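Local coordinates for fructuronate-tagaturonate epimerase UxaE from Cohnella laeviribosi in complex with 1 glycerol (Cohnella laeviribosi, PDB 6IL9), which catalyses the interconversion of fructuronate and tagaturonate by epimerisation, on a zinc-containing TIM barrel, at residues A4-I8 against A59-L64; I119-Q123 against V138-A142; F309-I313 against R435-I440; T409-R415 against S427-D433. One frame throughout, in Å; residues are numbered along the deposited sequence.

Contact 1 of 4, residues A4-I8 against A59-L64; sequences AQSII and ADGVKL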
loop_
_atom_site.group_PDB
_atom_site.type_symbol
_atom_site.label_atom_id
_atom_site.label_comp_id
_atom_site.label_asym_id
_atom_site.label_seq_id
_atom_site.Cartn_x
_atom_site.Cartn_y
_atom_site.Cartn_z
ATOM N N ALA A 4 -11.441 -32.061 -12.494
ATOM C CA ALA A 4 -11.238 -31.192 -13.648
ATOM C C ALA A 4 -12.214 -31.526 -14.766
ATOM O O ALA A 4 -12.763 -30.625 -15.412
ATOM C CB ALA A 4 -9.797 -31.304 -14.138
ATOM N N GLN A 5 -12.447 -32.819 -15.006
ATOM C CA GLN A 5 -13.402 -33.221 -16.031
ATOM C C GLN A 5 -14.804 -32.704 -15.716
ATOM O O GLN A 5 -15.531 -32.276 -16.620
ATOM C CB GLN A 5 -13.395 -34.744 -16.161
ATOM C CG GLN A 5 -14.327 -35.313 -17.212
ATOM C CD GLN A 5 -14.080 -36.798 -17.434
ATOM O OE1 GLN A 5 -12.980 -37.203 -17.816
ATOM N NE2 GLN A 5 -15.096 -37.619 -17.172
ATOM N N SER A 6 -15.203 -32.736 -14.442
ATOM C CA SER A 6 -16.519 -32.227 -14.067
ATOM C C SER A 6 -16.640 -30.742 -14.396
ATOM O O SER A 6 -17.607 -30.308 -15.036
ATOM C CB SER A 6 -16.771 -32.483 -12.579
ATOM O OG SER A 6 -17.927 -31.798 -12.118
ATOM N N ILE A 7 -15.651 -29.952 -13.982
ATOM C CA ILE A 7 -15.686 -28.510 -14.223
ATOM C C ILE A 7 -15.736 -28.212 -15.717
ATOM O O ILE A 7 -16.539 -27.393 -16.179
ATOM C CB ILE A 7 -14.476 -27.835 -13.555
ATOM C CG1 ILE A 7 -14.591 -27.953 -12.038
ATOM C CG2 ILE A 7 -14.348 -26.381 -14.008
ATOM C CD1 ILE A 7 -13.272 -27.741 -11.313
ATOM N N ILE A 8 -14.874 -28.872 -16.491
ATOM C CA ILE A 8 -14.813 -28.618 -17.930
ATOM C C ILE A 8 -16.140 -28.964 -18.594
ATOM O O ILE A 8 -16.629 -28.226 -19.458
ATOM C CB ILE A 8 -13.638 -29.397 -18.551
ATOM C CG1 ILE A 8 -12.305 -28.801 -18.090
ATOM C CG2 ILE A 8 -13.728 -29.382 -20.070
ATOM C CD1 ILE A 8 -11.125 -29.733 -18.268
ATOM N N ALA A 59 -8.784 -32.010 -20.669
ATOM C CA ALA A 59 -9.900 -32.870 -21.047
ATOM C C ALA A 59 -10.660 -32.173 -22.164
ATOM O O ALA A 59 -10.853 -30.956 -22.117
ATOM C CB ALA A 59 -10.823 -33.171 -19.861
ATOM N N ASP A 60 -11.107 -32.950 -23.146
ATOM C CA ASP A 60 -11.432 -32.428 -24.491
ATOM C C ASP A 60 -10.113 -31.869 -25.035
ATOM O O ASP A 60 -9.063 -32.512 -24.879
ATOM C CB ASP A 60 -12.581 -31.424 -24.465
ATOM C CG ASP A 60 -13.837 -31.977 -23.821
ATOM O OD1 ASP A 60 -13.751 -32.513 -22.695
ATOM O OD2 ASP A 60 -14.917 -31.868 -24.440
ATOM N N GLY A 61 -10.124 -30.702 -25.668
ATOM C CA GLY A 61 -8.890 -29.999 -25.964
ATOM C C GLY A 61 -8.771 -28.779 -25.071
ATOM O O GLY A 61 -8.361 -27.703 -25.517
ATOM N N VAL A 62 -9.136 -28.947 -23.802
ATOM C CA VAL A 62 -9.291 -27.851 -22.853
ATOM C C VAL A 62 -8.394 -28.121 -21.652
ATOM O O VAL A 62 -8.360 -29.243 -21.137
ATOM C CB VAL A 62 -10.760 -27.697 -22.415
ATOM C CG1 VAL A 62 -10.877 -26.715 -21.284
ATOM C CG2 VAL A 62 -11.624 -27.271 -23.589
ATOM N N LYS A 63 -7.670 -27.094 -21.207
ATOM C CA LYS A 63 -6.769 -27.201 -20.069
ATOM C C LYS A 63 -7.294 -26.333 -18.934
ATOM O O LYS A 63 -7.529 -25.136 -19.127
ATOM C CB LYS A 63 -5.344 -26.782 -20.448
ATOM C CG LYS A 63 -4.325 -27.069 -19.371
ATOM C CD LYS A 63 -2.918 -26.623 -19.769
ATOM C CE LYS A 63 -2.314 -27.565 -20.806
ATOM N NZ LYS A 63 -0.843 -27.387 -20.932
ATOM N N LEU A 64 -7.491 -26.947 -17.766
ATOM C CA LEU A 64 -7.948 -26.269 -16.559
ATOM C C LEU A 64 -6.756 -26.032 -15.640
ATOM O O LEU A 64 -6.101 -26.989 -15.212
ATOM C CB LEU A 64 -9.005 -27.107 -15.847
ATOM C CG LEU A 64 -9.605 -26.505 -14.578
ATOM C CD1 LEU A 64 -10.505 -25.349 -14.971
ATOM C CD2 LEU A 64 -10.384 -27.564 -13.808
#

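Contact 2 of 4, residues I119-Q123 against V138-A142; sequences ILAQQ and VIDAA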
loop_
_atom_site.group_PDB
_atom_site.type_symbol
_atom_site.label_atom_id
_atom_site.label_comp_id
_atom_site.label_asym_id
_atom_site.label_seq_id
_atom_site.Cartn_x
_atom_site.Cartn_y
_atom_site.Cartn_z
ATOM N N ILE A 119 -1.465 1.174 -7.875
ATOM C CA ILE A 119 -0.388 0.336 -7.361
ATOM C C ILE A 119 -1.101 -0.834 -6.689
ATOM O O ILE A 119 -1.440 -0.791 -5.506
ATOM C CB ILE A 119 0.535 1.101 -6.413
ATOM C CG1 ILE A 119 0.943 2.448 -7.034
ATOM C CG2 ILE A 119 1.768 0.251 -6.078
ATOM C CD1 ILE A 119 1.633 2.355 -8.406
ATOM N N LEU A 120 -1.370 -1.880 -7.476
ATOM C CA LEU A 120 -2.265 -2.946 -7.019
ATOM C C LEU A 120 -1.568 -3.944 -6.119
ATOM O O LEU A 120 -2.235 -4.643 -5.348
ATOM C CB LEU A 120 -2.845 -3.710 -8.207
ATOM C CG LEU A 120 -3.979 -3.129 -9.009
ATOM C CD1 LEU A 120 -4.240 -4.115 -10.131
ATOM C CD2 LEU A 120 -5.217 -2.993 -8.131
ATOM N N ALA A 121 -0.252 -4.069 -6.249
ATOM C CA ALA A 121 0.562 -4.951 -5.426
ATOM C C ALA A 121 1.331 -4.066 -4.462
ATOM O O ALA A 121 2.258 -3.360 -4.867
ATOM C CB ALA A 121 1.508 -5.787 -6.290
ATOM N N GLN A 122 0.950 -4.089 -3.194
ATOM C CA GLN A 122 1.621 -3.241 -2.213
ATOM C C GLN A 122 1.465 -3.894 -0.854
ATOM O O GLN A 122 0.346 -3.974 -0.349
ATOM C CB GLN A 122 1.021 -1.835 -2.212
ATOM C CG GLN A 122 1.498 -0.981 -1.048
ATOM C CD GLN A 122 0.430 -0.027 -0.562
ATOM O OE1 GLN A 122 0.131 0.963 -1.220
ATOM N NE2 GLN A 122 -0.155 -0.323 0.591
ATOM N N GLN A 123 2.569 -4.368 -0.275
ATOM C CA GLN A 123 2.560 -4.899 1.084
ATOM C C GLN A 123 3.902 -4.581 1.724
ATOM O O GLN A 123 4.931 -4.521 1.040
ATOM C CB GLN A 123 2.312 -6.418 1.113
ATOM C CG GLN A 123 0.852 -6.845 0.898
ATOM C CD GLN A 123 -0.026 -6.494 2.080
ATOM O OE1 GLN A 123 -0.144 -7.274 3.032
ATOM N NE2 GLN A 123 -0.639 -5.312 2.042
ATOM N N VAL A 138 1.855 -11.502 -3.692
ATOM C CA VAL A 138 1.258 -10.173 -3.796
ATOM C C VAL A 138 1.174 -9.745 -5.261
ATOM O O VAL A 138 0.122 -9.290 -5.736
ATOM C CB VAL A 138 2.049 -9.166 -2.936
ATOM C CG1 VAL A 138 1.466 -7.767 -3.067
ATOM C CG2 VAL A 138 2.013 -9.609 -1.465
ATOM N N ILE A 139 2.267 -9.920 -6.014
ATOM C CA ILE A 139 2.215 -9.600 -7.435
ATOM C C ILE A 139 1.306 -10.582 -8.176
ATOM O O ILE A 139 0.556 -10.178 -9.067
ATOM C CB ILE A 139 3.631 -9.545 -8.045
ATOM C CG1 ILE A 139 4.429 -8.380 -7.436
ATOM C CG2 ILE A 139 3.554 -9.378 -9.566
ATOM C CD1 ILE A 139 5.837 -8.176 -8.070
ATOM N N ASP A 140 1.325 -11.876 -7.796
ATOM C CA ASP A 140 0.409 -12.845 -8.409
ATOM C C ASP A 140 -1.024 -12.327 -8.372
ATOM O O ASP A 140 -1.734 -12.343 -9.383
ATOM C CB ASP A 140 0.448 -14.201 -7.685
ATOM C CG ASP A 140 1.726 -15.008 -7.933
ATOM O OD1 ASP A 140 2.494 -14.731 -8.885
ATOM O OD2 ASP A 140 1.948 -15.962 -7.148
ATOM N N ALA A 141 -1.471 -11.890 -7.190
ATOM C CA ALA A 141 -2.860 -11.474 -7.029
ATOM C C ALA A 141 -3.179 -10.273 -7.912
ATOM O O ALA A 141 -4.248 -10.211 -8.524
ATOM C CB ALA A 141 -3.150 -11.160 -5.556
ATOM N N ALA A 142 -2.240 -9.319 -8.014
ATOM C CA ALA A 142 -2.462 -8.150 -8.863
ATOM C C ALA A 142 -2.486 -8.516 -10.344
ATOM O O ALA A 142 -3.316 -7.998 -11.100
ATOM C CB ALA A 142 -1.380 -7.096 -8.603
HETATM O O HOH W 1 -1.874 -7.829 -4.327
#

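Contact 3 of 4, residues F309-I313 against R435-I440; sequences FQKGI and RQLLHI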
loop_
_atom_site.group_PDB
_atom_site.type_symbol
_atom_site.label_atom_id
_atom_site.label_comp_id
_atom_site.label_asym_id
_atom_site.label_seq_id
_atom_site.Cartn_x
_atom_site.Cartn_y
_atom_site.Cartn_z
ATOM N N PHE A 309 -1.889 10.592 11.803
ATOM C CA PHE A 309 -2.501 9.740 10.781
ATOM C C PHE A 309 -2.471 8.317 11.316
ATOM O O PHE A 309 -1.574 7.542 10.968
ATOM C CB PHE A 309 -1.729 9.825 9.437
ATOM C CG PHE A 309 -2.074 11.017 8.584
ATOM C CD1 PHE A 309 -1.748 12.311 8.984
ATOM C CD2 PHE A 309 -2.683 10.829 7.355
ATOM C CE1 PHE A 309 -2.064 13.398 8.168
ATOM C CE2 PHE A 309 -3.012 11.908 6.536
ATOM C CZ PHE A 309 -2.697 13.198 6.953
ATOM N N GLN A 310 -3.451 7.964 12.153
ATOM C CA GLN A 310 -3.537 6.620 12.705
ATOM C C GLN A 310 -4.345 5.715 11.780
ATOM O O GLN A 310 -5.191 6.175 11.003
ATOM C CB GLN A 310 -4.192 6.632 14.084
ATOM C CG GLN A 310 -3.348 7.323 15.147
ATOM C CD GLN A 310 -3.933 7.154 16.518
ATOM O OE1 GLN A 310 -4.654 6.193 16.776
ATOM N NE2 GLN A 310 -3.620 8.080 17.419
ATOM N N LYS A 311 -4.086 4.412 11.891
ATOM C CA LYS A 311 -4.829 3.436 11.103
ATOM C C LYS A 311 -6.318 3.468 11.437
ATOM O O LYS A 311 -6.706 3.498 12.609
ATOM C CB LYS A 311 -4.302 2.022 11.363
ATOM C CG LYS A 311 -2.844 1.809 11.022
ATOM C CD LYS A 311 -2.550 2.211 9.587
ATOM C CE LYS A 311 -1.145 1.741 9.185
ATOM N NZ LYS A 311 -0.609 2.487 8.026
ATOM N N GLY A 312 -7.153 3.437 10.389
ATOM C CA GLY A 312 -8.564 3.114 10.511
ATOM C C GLY A 312 -9.485 4.295 10.692
ATOM O O GLY A 312 -10.712 4.143 10.556
ATOM N N ILE A 313 -8.940 5.470 10.984
ATOM C CA ILE A 313 -9.734 6.610 11.399
ATOM C C ILE A 313 -9.337 7.827 10.574
ATOM O O ILE A 313 -8.347 7.816 9.847
ATOM C CB ILE A 313 -9.550 6.890 12.897
ATOM C CG1 ILE A 313 -8.077 7.184 13.199
ATOM C CG2 ILE A 313 -10.054 5.690 13.709
ATOM C CD1 ILE A 313 -7.900 7.876 14.582
ATOM N N ARG A 435 -12.961 -0.120 14.744
ATOM C CA ARG A 435 -12.182 -0.200 13.508
ATOM C C ARG A 435 -10.700 -0.408 13.806
ATOM O O ARG A 435 -10.044 -1.255 13.188
ATOM C CB ARG A 435 -12.386 1.052 12.651
ATOM C CG ARG A 435 -13.682 1.028 11.846
ATOM C CD ARG A 435 -13.817 2.267 10.973
ATOM N NE ARG A 435 -12.834 2.314 9.886
ATOM C CZ ARG A 435 -12.949 1.653 8.739
ATOM N NH1 ARG A 435 -14.009 0.881 8.527
ATOM N NH2 ARG A 435 -12.001 1.759 7.802
ATOM N N GLN A 436 -10.150 0.351 14.760
ATOM C CA GLN A 436 -8.730 0.182 15.065
ATOM C C GLN A 436 -8.452 -1.188 15.668
ATOM O O GLN A 436 -7.413 -1.799 15.385
ATOM C CB GLN A 436 -8.260 1.282 16.008
ATOM C CG GLN A 436 -8.286 2.652 15.347
ATOM C CD GLN A 436 -7.426 3.643 16.088
ATOM O OE1 GLN A 436 -7.523 3.768 17.311
ATOM N NE2 GLN A 436 -6.576 4.352 15.362
ATOM N N LEU A 437 -9.379 -1.681 16.493
ATOM C CA LEU A 437 -9.231 -2.993 17.112
ATOM C C LEU A 437 -9.059 -4.069 16.053
ATOM O O LEU A 437 -8.155 -4.906 16.145
ATOM C CB LEU A 437 -10.457 -3.285 17.974
ATOM C CG LEU A 437 -10.634 -4.712 18.487
ATOM C CD1 LEU A 437 -9.572 -5.002 19.540
ATOM C CD2 LEU A 437 -12.045 -4.906 19.046
ATOM N N LEU A 438 -9.923 -4.055 15.035
ATOM C CA LEU A 438 -9.856 -5.068 13.983
ATOM C C LEU A 438 -8.756 -4.769 12.967
ATOM O O LEU A 438 -8.185 -5.703 12.390
ATOM C CB LEU A 438 -11.218 -5.186 13.282
ATOM C CG LEU A 438 -12.252 -6.165 13.873
ATOM C CD1 LEU A 438 -11.786 -7.597 13.741
ATOM C CD2 LEU A 438 -12.584 -5.857 15.348
ATOM N N HIS A 439 -8.428 -3.489 12.752
ATOM C CA HIS A 439 -7.443 -3.120 11.733
ATOM C C HIS A 439 -6.093 -3.734 12.063
ATOM O O HIS A 439 -5.457 -4.365 11.215
ATOM C CB HIS A 439 -7.336 -1.586 11.660
ATOM C CG HIS A 439 -6.538 -1.057 10.500
ATOM N ND1 HIS A 439 -5.208 -1.366 10.290
ATOM C CD2 HIS A 439 -6.883 -0.196 9.510
ATOM C CE1 HIS A 439 -4.774 -0.736 9.213
ATOM N NE2 HIS A 439 -5.770 -0.015 8.721
ATOM N N ILE A 440 -5.670 -3.589 13.317
ATOM C CA ILE A 440 -4.301 -3.862 13.720
ATOM C C ILE A 440 -4.088 -5.326 14.095
ATOM O O ILE A 440 -2.940 -5.795 14.098
ATOM C CB ILE A 440 -4.002 -2.864 14.858
ATOM C CG1 ILE A 440 -3.497 -1.535 14.310
ATOM C CG2 ILE A 440 -3.081 -3.383 15.883
ATOM C CD1 ILE A 440 -4.450 -0.776 13.498
#

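Contact 4 of 4, residues T409-R415 against S427-D433; sequences TNLNNIR and SYMNEND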
loop_
_atom_site.group_PDB
_atom_site.type_symbol
_atom_site.label_atom_id
_atom_site.label_comp_id
_atom_site.label_asym_id
_atom_site.label_seq_id
_atom_site.Cartn_x
_atom_site.Cartn_y
_atom_site.Cartn_z
ATOM N N THR A 409 -6.379 3.820 20.677
ATOM C CA THR A 409 -7.680 3.181 20.820
ATOM C C THR A 409 -8.171 3.172 22.259
ATOM O O THR A 409 -7.436 2.803 23.181
ATOM C CB THR A 409 -7.564 1.746 20.329
ATOM O OG1 THR A 409 -6.856 1.735 19.078
ATOM C CG2 THR A 409 -8.924 1.101 20.176
ATOM N N ASN A 410 -9.431 3.544 22.439
ATOM C CA ASN A 410 -10.083 3.458 23.738
ATOM C C ASN A 410 -11.040 2.271 23.694
ATOM O O ASN A 410 -12.171 2.393 23.213
ATOM C CB ASN A 410 -10.818 4.754 24.076
ATOM C CG ASN A 410 -11.446 4.695 25.437
ATOM O OD1 ASN A 410 -11.210 3.746 26.174
ATOM N ND2 ASN A 410 -12.251 5.693 25.778
ATOM N N LEU A 411 -10.594 1.129 24.225
ATOM C CA LEU A 411 -11.460 -0.046 24.288
ATOM C C LEU A 411 -12.747 0.225 25.059
ATOM O O LEU A 411 -13.773 -0.426 24.806
ATOM C CB LEU A 411 -10.708 -1.220 24.924
ATOM C CG LEU A 411 -9.441 -1.706 24.222
ATOM C CD1 LEU A 411 -8.829 -2.808 25.057
ATOM C CD2 LEU A 411 -9.745 -2.207 22.821
ATOM N N ASN A 412 -12.721 1.169 26.008
ATOM C CA ASN A 412 -13.919 1.486 26.781
ATOM C C ASN A 412 -15.044 2.051 25.916
ATOM O O ASN A 412 -16.200 2.072 26.358
ATOM C CB ASN A 412 -13.558 2.474 27.898
ATOM C CG ASN A 412 -14.589 2.494 29.012
ATOM O OD1 ASN A 412 -15.099 3.563 29.390
ATOM N ND2 ASN A 412 -14.933 1.322 29.516
ATOM N N ASN A 413 -14.742 2.511 24.697
ATOM C CA ASN A 413 -15.780 3.020 23.799
ATOM C C ASN A 413 -16.503 1.912 23.044
ATOM O O ASN A 413 -17.529 2.180 22.410
ATOM C CB ASN A 413 -15.180 3.986 22.769
ATOM C CG ASN A 413 -14.854 5.340 23.349
ATOM O OD1 ASN A 413 -15.408 5.735 24.376
ATOM N ND2 ASN A 413 -13.969 6.077 22.674
ATOM N N ILE A 414 -15.994 0.690 23.080
ATOM C CA ILE A 414 -16.530 -0.393 22.259
ATOM C C ILE A 414 -17.607 -1.138 23.049
ATOM O O ILE A 414 -17.332 -1.664 24.132
ATOM C CB ILE A 414 -15.412 -1.346 21.815
ATOM C CG1 ILE A 414 -14.267 -0.556 21.155
ATOM C CG2 ILE A 414 -15.957 -2.398 20.839
ATOM C CD1 ILE A 414 -13.046 -1.418 20.788
ATOM N N ARG A 415 -18.822 -1.192 22.507
ATOM C CA ARG A 415 -19.903 -1.905 23.181
ATOM C C ARG A 415 -19.537 -3.379 23.344
ATOM O O ARG A 415 -18.969 -3.985 22.421
ATOM C CB ARG A 415 -21.214 -1.791 22.393
ATOM C CG ARG A 415 -21.926 -0.449 22.468
ATOM C CD ARG A 415 -23.003 -0.339 21.377
ATOM N NE ARG A 415 -22.393 -0.352 20.051
ATOM C CZ ARG A 415 -23.030 -0.565 18.903
ATOM N NH1 ARG A 415 -24.343 -0.777 18.875
ATOM N NH2 ARG A 415 -22.339 -0.551 17.769
ATOM N N SER A 427 -22.260 -2.265 12.513
ATOM C CA SER A 427 -22.055 -0.895 12.974
ATOM C C SER A 427 -20.685 -0.708 13.617
ATOM O O SER A 427 -20.160 0.413 13.629
ATOM C CB SER A 427 -23.171 -0.493 13.945
ATOM O OG SER A 427 -23.168 -1.286 15.123
ATOM N N TYR A 428 -20.087 -1.780 14.152
ATOM C CA TYR A 428 -18.731 -1.667 14.690
ATOM C C TYR A 428 -17.761 -1.109 13.655
ATOM O O TYR A 428 -16.844 -0.351 13.996
ATOM C CB TYR A 428 -18.221 -3.028 15.146
ATOM C CG TYR A 428 -18.735 -3.529 16.471
ATOM C CD1 TYR A 428 -18.564 -2.791 17.643
ATOM C CD2 TYR A 428 -19.346 -4.776 16.557
ATOM C CE1 TYR A 428 -19.014 -3.284 18.867
ATOM C CE2 TYR A 428 -19.800 -5.272 17.773
ATOM C CZ TYR A 428 -19.630 -4.527 18.915
ATOM O OH TYR A 428 -20.077 -5.049 20.111
ATOM N N MET A 429 -17.911 -1.515 12.391
ATOM C CA MET A 429 -16.951 -1.106 11.370
ATOM C C MET A 429 -17.176 0.324 10.898
ATOM O O MET A 429 -16.489 0.784 9.975
ATOM C CB MET A 429 -16.973 -2.093 10.195
ATOM C CG MET A 429 -16.309 -3.449 10.532
ATOM S SD MET A 429 -14.582 -3.423 11.130
ATOM C CE MET A 429 -14.847 -3.354 12.915
ATOM N N ASN A 430 -18.094 1.044 11.540
ATOM C CA ASN A 430 -18.238 2.480 11.366
ATOM C C ASN A 430 -17.686 3.280 12.537
ATOM O O ASN A 430 -17.769 4.506 12.510
ATOM C CB ASN A 430 -19.710 2.859 11.173
ATOM C CG ASN A 430 -20.290 2.298 9.901
ATOM O OD1 ASN A 430 -19.589 2.175 8.894
ATOM N ND2 ASN A 430 -21.564 1.929 9.942
ATOM N N GLU A 431 -17.124 2.631 13.554
ATOM C CA GLU A 431 -16.693 3.309 14.771
ATOM C C GLU A 431 -15.177 3.366 14.861
ATOM O O GLU A 431 -14.494 2.407 14.500
ATOM C CB GLU A 431 -17.239 2.596 16.007
ATOM C CG GLU A 431 -18.752 2.522 16.018
ATOM C CD GLU A 431 -19.269 1.506 17.012
ATOM O OE1 GLU A 431 -18.443 0.795 17.634
ATOM O OE2 GLU A 431 -20.510 1.427 17.177
ATOM N N ASN A 432 -14.653 4.482 15.389
ATOM C CA ASN A 432 -13.204 4.648 15.463
ATOM C C ASN A 432 -12.538 3.487 16.185
ATOM O O ASN A 432 -11.578 2.886 15.682
ATOM C CB ASN A 432 -12.845 5.946 16.189
ATOM C CG ASN A 432 -13.108 7.172 15.362
ATOM O OD1 ASN A 432 -13.260 7.101 14.140
ATOM N ND2 ASN A 432 -13.149 8.322 16.026
ATOM N N ASP A 433 -13.008 3.180 17.391
ATOM C CA ASP A 433 -12.216 2.301 18.238
ATOM C C ASP A 433 -12.320 0.856 17.778
ATOM O O ASP A 433 -11.300 0.173 17.670
ATOM C CB ASP A 433 -12.630 2.476 19.700
ATOM C CG ASP A 433 -12.342 3.885 20.193
ATOM O OD1 ASP A 433 -11.154 4.245 20.344
ATOM O OD2 ASP A 433 -13.298 4.660 20.365
HETATM O O HOH W 2 -19.379 0.203 20.003
HETATM O O HOH W 3 -25.960 -0.237 16.718
#

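Contact 1 of 4, residues A4-I8 against A59-L64
The N-terminal helix 2-12 lies against the small antiparallel sheet that precedes the barrel in the chain, and Ala4, Ile7 and Ile8 are the residues it presents to the end of the hairpin formed by strands 57-59 and 62-66. The short helical and strand segments run at 118° to each other, their axes 9.2 Å apart at the closest point. Leu64 reaches toward the helix: with CG swung away from its own backbone N (chi1 -179°), it lays CD2 on Ala4, 3.7 Å from Ala4 CA, and also meets Ile7 CD1 at 3.8 Å. Leu64 lies roughly perpendicular to Ile7. One turn on from Ala4, Ile8 meets the hairpin end. Its CD1 sits 3.8 Å from Ala59 CB, while its CG1 is 4.1 Å from Val62 CG1, the two side chains passing alongside and pointing opposite ways. The type II' turn from Ala59 to Val62 is closed by paired backbone bonds, Ala59 N to Val62 O at 2.8 Å and Val62 N to Ala59 O at 3.1 Å. Tyr41 of strand 39-45 and Ile34 of strand 29-36 continue the apolar patch, touching both Ile7 and Leu64. Methyl and methylene groups carry the contact, which implies that the helix is held to these hairpin residues by apolar burial and shape rather than by directed polar bonds.

Contact 2 of 4, residues I119-Q123 against V138-A142
Ala121 and Val138 meet where strand 117-124, second of the eight parallel strands of the TIM barrel, is backed by helix 135-149, the helix lying outside and running nearly opposite to the strand (161° between the short segments). The packing is close, 7.0 Å between axes, because alanines stand at the middle of it. Ala121 directs its CB toward the helix; CB lies 3.8 Å from Val138 CG1 and 3.9 Å from Ala142 CB. Leu120 approaches Ala142 with its CB, 3.7 Å from Ala142 CB. At the other end, Val138 sets its two methyls on successive strand residues: CG1, anti to the backbone N (chi1 178°), lies against Gln122 N, whereas CG2 meets Gln123 CG at 3.8 Å, Gln123 running across the valine. Gln122 points the opposite way, into the barrel, where its NE2 is bonded to Thr367 O and its side chain is about 4 Å from the bound glycerol. A water lies 2.8 Å from Val138 O and probably donates to it. Gln123 is bent at chi2 (-70°), which folds its amide back on the strand, and NE2 donates to Gln122 O at 2.9 Å, in the carbonyl plane and on a lone pair.

Contact 3 of 4, residues F309-I313 against R435-I440
Gln436 reaches from helix 432-440 to the loop 309-313 and grips it with one amide nitrogen. Both N-H bonds of NE2 are used: one to Gln310 OE1 at 3.0 Å, nearly straight at 173°, one to Lys311 O at 2.9 Å. The two amides are nearly coplanar; Gln436 OE1 is hydrogen-bonded to Thr409 OG1 and Gln310 NE2 to Glu308. Arg435 sends NE to Gly312 O at 2.9 Å, in the carbonyl plane and at the guanidinium edge, while its NH2 forms a salt bridge with Asp347. Gly312, in a type II turn, has a positive phi (93°), and its CA comes 3.8 Å from His439 CD2. The tight part is here and at Lys311, whose CB sits over the centre of one face of the His439 ring, a CH-pi contact 3.5 Å from the centroid, with Ile440 CD1 also 3.5 Å from Lys311 CB. Beyond CB the lysine bends at chi2 (-54°) and leads away from the helix to a looser, polar side: its NZ is hydrogen-bonded to Ser344 OG and the glycerol, His439 NE2 to the phosphoserine at position 346. This side borders the barrel's zinc site (His161, Asp273, His343), probably the active site, with zinc about 6 Å from the Lys311 side chain. Helix 384-402 packs on Leu437 and Ile440, helix 369-382 on Arg435 and His439, and the loop follows barrel strand 300-302.

Contact 4 of 4, residues T409-R415 against S427-D433
Arg415 crosses to Ser427, Tyr428 and Glu431. Its CB lies 4.1 Å from Tyr428 OH, which gives a 2.8 Å hydrogen bond to Arg415 O from above the carbonyl plane. The chain then bends at chi3 (-65°), turning the guanidinium back toward the 427-433 segment. NE donates to a water that also accepts from Arg415 N and donates to Glu431 OE1, so this water ties backbone, guanidinium and carboxylate together. NH1 donates to a second water, and NH2 has two partners: Ser427 OG at 2.9 Å, close to the guanidinium plane and itself hydrogen-bonded to Glu424 O, and Glu431 OE2 at 2.8 Å, a salt bridge whose hydrogen bond is bent to 122° and weak. Glu431 is the N-cap residue of helix 432-440, and the loop 409-415 is laid over the start of that helix. Asp433, in its first turn, holds the other end of the loop: OD1 accepts from Asn410 N at 2.8 Å and OD2 from Asn413 ND2 at 2.8 Å, each met from above the carboxylate plane. Asn410 OD1 accepts from the backbone N-H of Asn412, an Asx turn. Between the two polar groups Ile414 is wedged, CG1 against Asp433 CB and CG2 3.7 Å from Tyr428 CE1.

How the contacts relate
From the N terminus, contact 1 comes first: strand 62-66 returns to helix 2-12, closing a 50-residue loop that holds most of the small antiparallel sheet. Contact 2 follows in series and is short-range, joining a barrel strand to helix 135-149, the second helix after it along the chain; its centre is 29 Å from that of contact 1. Contact 3 spans 121 residues, bringing the loop after strand 300-302 to helix 432-440, and contact 4 lies wholly within that span, tying the 409-415 loop to the start of the same helix. Contacts 3 and 4 touch, through Gln436 OE1 and Thr409 OG1 among others. Contacts 2 and 3 stay about 8 Å apart at their nearest atoms.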